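Local atomic coordinates of EGF family domain-containing protein (Toxoplasma gondii, PDB entry 4Z80), a protein that binds a peptide of the rhoptry neck protein RON2L1 and probably takes part in forming the moving junction through which the parasite invades host cells. Residues A[58-63]-A[87-92]; A[79-84]-A[294-299]. One frame throughout, in Å; residues are numbered along the deposited sequence.

Contacts 1 and 2 adjoin, their centres about 9 Å apart, and their segments alternate along the chain: helix 80-84 of contact 2 lies in the connection between the paired strands 60-62 and 89-91 of contact 1. Hydrogen bonds join them directly at three places. T81 OG1 lies 2.7 Å from Y89 O, tying the helix to the second strand, and Q297 NE2 lies 2.8 Å from G59 O, tying the 294-299 loop to the start of the first. The hydroxyl of Y60 adds a bond to the backbone N of Q297. No other protein chain of the assembly touches any of the four segments, which is consistent with a place inside the fold, away from the bound peptide.

Contact 1 of 2, residues A[58-63]-A[87-92]; sequences VGYSEM and APYMAA
Strands 60-62 and 89-91 run antiparallel with a marked twist, their directions 137° apart. S61 and M90 form the hydrogen-bonded pair: M90 N lies 2.8 Å from S61 O, S61 N lies 3.0 Å from M90 O, and both donors sit nearly along the C=O axis of their acceptor. Beyond the pair, A92 N bonds to G59 O from above the carbonyl plane, whereas M63 N meets P88 O at 3.0 Å, almost straight and in the plane of the P88 carbonyl; P88 itself sits at the middle of an inverse gamma turn that leads into strand 89-91.

Y89 is the side chain to trace. Its CG stands anti to the carbonyl carbon (chi1 -76°), and CB meets both S61 O and Y60 CB. CG and CD2 carry Y60 CB over one ring face, a CH-pi contact with 3.9 Å from Y60 CB to the centroid of the Y89 ring. A87 CB takes the opposite face. The two tyrosine rings are nearly parallel, 10° apart, but slid so far that they barely overlap. This is a small two-stranded antiparallel sheet whose strands are connected through helix 80-84, and Y60 also packs on T81 of that helix. Further along, CD1 of Y89 approaches the S61 carbonyl, and CE1 lies 3.6 Å from E62 OE2 at the ring edge. At the tip, Y89 OH is 2.8 Å from a water that donates to E62 OE2, so the bent glutamate and the phenol are bridged alongside each other.

On the sheet face bearing S61 and M90, a thioether and a hydroxyl meet. M90 is extended beyond CG and brings CE to 3.4 Å from S61 OG, which also touches the methyl of A92 and hydrogen-bonds D27. M63 CE crosses to M90 CB at 4.0 Å, and the carbonyl of E62 accepts from R50.

Contact 2 of 2, residues A[79-84]-A[294-299]; sequences IDTKTT and YHTQDF
Hydrogen bonds dominate, and they converge on the buried carboxylate of D80. With CG in the crowded position between N and carbonyl carbon (chi1 62°), OD1 takes H295 N on its syn lone pair at 3.0 Å, an almost straight bond (173°). OD2 accepts twice: its syn lone pair receives T296 N at 2.9 Å, and its anti lone pair receives the hydroxyl, T296 OG1, at 2.6 Å. Three donors thus fix the rotation of the carboxylate and probably stabilise its ionised form. T84 OG1 comes tip to tip with T296 OG1 at 2.7 Å, extending the polar chain one turn along helix 80-84.

Water contributes a second link, donating both to T84 O and to D298 O.

Apolar contacts flank this network. T84 CG2 stands over the centre of the F299 ring in a CH-pi contact, 3.9 Å from the F299 centroid and 12° off the ring normal, while T81 CG2 packs against H295 CB at 3.8 Å.

The 294-299 segment is an irregular loop within the apical membrane antigen 1 family region. The carboxylate of D80, next to T81 of the short helix, collects two consecutive backbone N-H groups and so holds this loop of a disulfide-rich, PAN-related fold.

Contact 1 of 2, residues A[58-63]-A[87-92]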
loop_
_atom_site.group_PDB
_atom_site.type_symbol
_atom_site.label_atom_id
_atom_site.label_comp_id
_atom_site.label_asym_id
_atom_site.label_seq_id
_atom_site.Cartn_x
_atom_site.Cartn_y
_atom_site.Cartn_z
ATOM N N VAL A 58 10.953 4.956 1.114
ATOM C CA VAL A 58 9.833 5.807 1.480
ATOM C C VAL A 58 9.445 6.618 0.244
ATOM O O VAL A 58 10.280 7.354 -0.290
ATOM C CB VAL A 58 10.204 6.754 2.638
ATOM C CG1 VAL A 58 9.105 7.790 2.864
ATOM C CG2 VAL A 58 10.457 5.953 3.888
ATOM N N GLY A 59 8.201 6.473 -0.216
ATOM C CA GLY A 59 7.737 7.149 -1.416
ATOM C C GLY A 59 6.559 8.052 -1.140
ATOM O O GLY A 59 5.558 7.610 -0.589
ATOM N N TYR A 60 6.695 9.321 -1.525
ATOM C CA TYR A 60 5.665 10.333 -1.317
ATOM C C TYR A 60 5.501 11.208 -2.546
ATOM O O TYR A 60 6.475 11.518 -3.241
ATOM C CB TYR A 60 6.007 11.270 -0.146
ATOM C CG TYR A 60 6.092 10.650 1.222
ATOM C CD1 TYR A 60 5.089 9.829 1.708
ATOM C CD2 TYR A 60 7.178 10.901 2.036
ATOM C CE1 TYR A 60 5.177 9.259 2.968
ATOM C CE2 TYR A 60 7.277 10.343 3.301
ATOM C CZ TYR A 60 6.280 9.520 3.763
ATOM O OH TYR A 60 6.375 8.958 5.016
ATOM N N SER A 61 4.273 11.660 -2.766
ATOM C CA SER A 61 4.037 12.807 -3.629
ATOM C C SER A 61 2.897 13.626 -3.045
ATOM O O SER A 61 2.181 13.169 -2.156
ATOM C CB SER A 61 3.715 12.377 -5.053
ATOM O OG SER A 61 2.463 11.724 -5.105
ATOM N N GLU A 62 2.735 14.848 -3.530
ATOM C CA GLU A 62 1.684 15.705 -3.019
ATOM C C GLU A 62 0.308 15.098 -3.229
ATOM O O GLU A 62 -0.014 14.619 -4.314
ATOM C CB GLU A 62 1.746 17.074 -3.688
ATOM C CG GLU A 62 2.899 17.952 -3.197
ATOM C CD GLU A 62 4.263 17.537 -3.722
ATOM O OE1 GLU A 62 4.339 16.730 -4.676
ATOM O OE2 GLU A 62 5.269 18.027 -3.165
ATOM N N MET A 63 -0.494 15.120 -2.174
ATOM C CA MET A 63 -1.863 14.664 -2.270
ATOM C C MET A 63 -2.530 15.299 -3.486
ATOM O O MET A 63 -2.486 16.516 -3.681
ATOM C CB MET A 63 -2.634 14.992 -0.993
ATOM C CG MET A 63 -4.129 14.658 -1.059
ATOM S SD MET A 63 -4.503 12.923 -1.397
ATOM C CE MET A 63 -4.103 12.168 0.185
ATOM N N ALA A 87 4.439 17.772 5.129
ATOM C CA ALA A 87 3.741 18.143 3.904
ATOM C C ALA A 87 2.584 17.181 3.711
ATOM O O ALA A 87 2.656 16.043 4.171
ATOM C CB ALA A 87 4.670 18.102 2.712
ATOM N N PRO A 88 1.511 17.625 3.037
ATOM C CA PRO A 88 0.378 16.723 2.795
ATOM C C PRO A 88 0.673 15.768 1.647
ATOM O O PRO A 88 0.391 16.049 0.483
ATOM C CB PRO A 88 -0.774 17.676 2.471
ATOM C CG PRO A 88 -0.151 18.917 2.022
ATOM C CD PRO A 88 1.238 18.996 2.578
ATOM N N TYR A 89 1.293 14.653 2.007
ATOM C CA TYR A 89 1.753 13.650 1.058
ATOM C C TYR A 89 0.878 12.396 1.037
ATOM O O TYR A 89 0.483 11.877 2.088
ATOM C CB TYR A 89 3.179 13.212 1.405
ATOM C CG TYR A 89 4.309 14.158 1.060
ATOM C CD1 TYR A 89 4.277 14.958 -0.070
ATOM C CD2 TYR A 89 5.441 14.202 1.859
ATOM C CE1 TYR A 89 5.342 15.796 -0.378
ATOM C CE2 TYR A 89 6.499 15.028 1.564
ATOM C CZ TYR A 89 6.447 15.822 0.449
ATOM O OH TYR A 89 7.520 16.643 0.167
ATOM N N MET A 90 0.619 11.891 -0.167
ATOM C CA MET A 90 0.123 10.528 -0.333
ATOM C C MET A 90 1.295 9.580 -0.592
ATOM O O MET A 90 2.331 9.989 -1.119
ATOM C CB MET A 90 -0.903 10.448 -1.473
ATOM C CG MET A 90 -0.389 10.839 -2.837
ATOM S SD MET A 90 -1.766 10.920 -4.013
ATOM C CE MET A 90 -0.856 11.257 -5.512
ATOM N N ALA A 91 1.128 8.317 -0.208
ATOM C CA ALA A 91 2.102 7.283 -0.521
ATOM C C ALA A 91 2.161 7.100 -2.035
ATOM O O ALA A 91 1.122 6.985 -2.692
ATOM C CB ALA A 91 1.740 5.974 0.169
ATOM N N ALA A 92 3.370 7.074 -2.587
ATOM C CA ALA A 92 3.570 7.094 -4.034
ATOM C C ALA A 92 4.623 6.087 -4.450
ATOM O O ALA A 92 5.455 5.669 -3.640
ATOM C CB ALA A 92 3.977 8.483 -4.487
HETATM O O HOH W 1 7.786 17.025 -2.631
#

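Contact 2 of 2, residues A[79-84]-A[294-299]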
loop_
_atom_site.group_PDB
_atom_site.type_symbol
_atom_site.label_atom_id
_atom_site.label_comp_id
_atom_site.label_asym_id
_atom_site.label_seq_id
_atom_site.Cartn_x
_atom_site.Cartn_y
_atom_site.Cartn_z
ATOM N N ILE A 79 -4.048 15.346 6.757
ATOM C CA ILE A 79 -3.411 14.175 6.171
ATOM C C ILE A 79 -2.287 13.778 7.122
ATOM O O ILE A 79 -1.550 14.642 7.589
ATOM C CB ILE A 79 -2.872 14.460 4.764
ATOM C CG1 ILE A 79 -3.971 15.111 3.908
ATOM C CG2 ILE A 79 -2.373 13.165 4.127
ATOM C CD1 ILE A 79 -3.555 15.437 2.528
ATOM N N ASP A 80 -2.166 12.489 7.428
ATOM C CA ASP A 80 -1.273 12.046 8.498
ATOM C C ASP A 80 0.177 12.478 8.276
ATOM O O ASP A 80 0.906 12.741 9.231
ATOM C CB ASP A 80 -1.354 10.522 8.671
ATOM C CG ASP A 80 -0.910 9.751 7.437
ATOM O OD1 ASP A 80 -1.678 9.670 6.443
ATOM O OD2 ASP A 80 0.200 9.191 7.482
ATOM N N THR A 81 0.587 12.580 7.019
ATOM C CA THR A 81 1.952 12.986 6.680
ATOM C C THR A 81 2.262 14.463 6.980
ATOM O O THR A 81 3.430 14.845 7.086
ATOM C CB THR A 81 2.231 12.701 5.195
ATOM O OG1 THR A 81 1.090 13.109 4.429
ATOM C CG2 THR A 81 2.476 11.202 4.993
ATOM N N LYS A 82 1.243 15.303 7.124
ATOM C CA LYS A 82 1.508 16.699 7.479
ATOM C C LYS A 82 2.253 16.763 8.808
ATOM O O LYS A 82 3.208 17.527 8.963
ATOM C CB LYS A 82 0.217 17.506 7.557
ATOM C CG LYS A 82 -0.347 17.811 6.201
ATOM C CD LYS A 82 -1.328 18.966 6.273
ATOM C CE LYS A 82 -2.718 18.525 5.914
ATOM N NZ LYS A 82 -3.520 19.689 5.418
ATOM N N THR A 83 1.839 15.926 9.745
ATOM C CA THR A 83 2.460 15.881 11.064
ATOM C C THR A 83 3.792 15.144 11.056
ATOM O O THR A 83 4.760 15.597 11.658
ATOM C CB THR A 83 1.526 15.200 12.077
ATOM O OG1 THR A 83 0.342 15.989 12.229
ATOM C CG2 THR A 83 2.201 15.032 13.446
ATOM N N THR A 84 3.846 14.005 10.378
ATOM C CA THR A 84 5.010 13.143 10.462
ATOM C C THR A 84 6.117 13.511 9.483
ATOM O O THR A 84 7.281 13.218 9.745
ATOM C CB THR A 84 4.622 11.693 10.201
ATOM O OG1 THR A 84 4.019 11.612 8.905
ATOM C CG2 THR A 84 3.643 11.183 11.272
ATOM N N TYR A 294 -2.951 5.152 6.750
ATOM C CA TYR A 294 -1.909 6.173 6.822
ATOM C C TYR A 294 -0.937 6.069 5.653
ATOM O O TYR A 294 -0.563 4.960 5.238
ATOM C CB TYR A 294 -1.126 6.039 8.126
ATOM C CG TYR A 294 -1.875 6.319 9.411
ATOM C CD1 TYR A 294 -2.793 7.357 9.503
ATOM C CD2 TYR A 294 -1.633 5.557 10.545
ATOM C CE1 TYR A 294 -3.455 7.626 10.700
ATOM C CE2 TYR A 294 -2.279 5.819 11.745
ATOM C CZ TYR A 294 -3.191 6.854 11.815
ATOM O OH TYR A 294 -3.848 7.119 13.013
ATOM N N HIS A 295 -0.527 7.227 5.139
ATOM C CA HIS A 295 0.464 7.325 4.070
ATOM C C HIS A 295 1.895 7.283 4.594
ATOM O O HIS A 295 2.818 6.939 3.856
ATOM C CB HIS A 295 0.272 8.608 3.275
ATOM C CG HIS A 295 -1.041 8.686 2.569
ATOM N ND1 HIS A 295 -1.290 8.031 1.383
ATOM C CD2 HIS A 295 -2.181 9.342 2.887
ATOM C CE1 HIS A 295 -2.531 8.286 0.999
ATOM N NE2 HIS A 295 -3.090 9.080 1.892
ATOM N N THR A 296 2.066 7.638 5.863
ATOM C CA THR A 296 3.387 7.663 6.489
ATOM C C THR A 296 4.061 6.304 6.352
ATOM O O THR A 296 3.445 5.271 6.605
ATOM C CB THR A 296 3.272 8.038 7.992
ATOM O OG1 THR A 296 2.731 9.359 8.128
ATOM C CG2 THR A 296 4.629 8.009 8.662
ATOM N N GLN A 297 5.333 6.307 5.963
ATOM C CA GLN A 297 6.111 5.072 5.899
ATOM C C GLN A 297 7.275 5.029 6.895
ATOM O O GLN A 297 7.759 3.958 7.232
ATOM C CB GLN A 297 6.621 4.877 4.474
ATOM C CG GLN A 297 5.511 4.493 3.498
ATOM C CD GLN A 297 5.753 5.051 2.115
ATOM O OE1 GLN A 297 6.633 4.583 1.395
ATOM N NE2 GLN A 297 5.005 6.084 1.753
ATOM N N ASP A 298 7.701 6.195 7.379
ATOM C CA ASP A 298 8.805 6.289 8.340
ATOM C C ASP A 298 8.543 7.463 9.270
ATOM O O ASP A 298 8.244 8.560 8.807
ATOM C CB ASP A 298 10.144 6.468 7.609
ATOM C CG ASP A 298 11.353 6.253 8.510
ATOM O OD1 ASP A 298 11.663 7.139 9.329
ATOM O OD2 ASP A 298 12.022 5.206 8.367
ATOM N N PHE A 299 8.663 7.238 10.572
ATOM C CA PHE A 299 8.538 8.310 11.558
ATOM C C PHE A 299 9.433 7.937 12.723
ATOM O O PHE A 299 9.298 6.858 13.293
ATOM C CB PHE A 299 7.087 8.499 12.009
ATOM C CG PHE A 299 6.867 9.710 12.891
ATOM C CD1 PHE A 299 7.313 10.957 12.493
ATOM C CD2 PHE A 299 6.195 9.602 14.098
ATOM C CE1 PHE A 299 7.108 12.071 13.287
ATOM C CE2 PHE A 299 5.986 10.715 14.896
ATOM C CZ PHE A 299 6.448 11.952 14.489
HETATM O O HOH W 2 9.108 11.265 8.951
#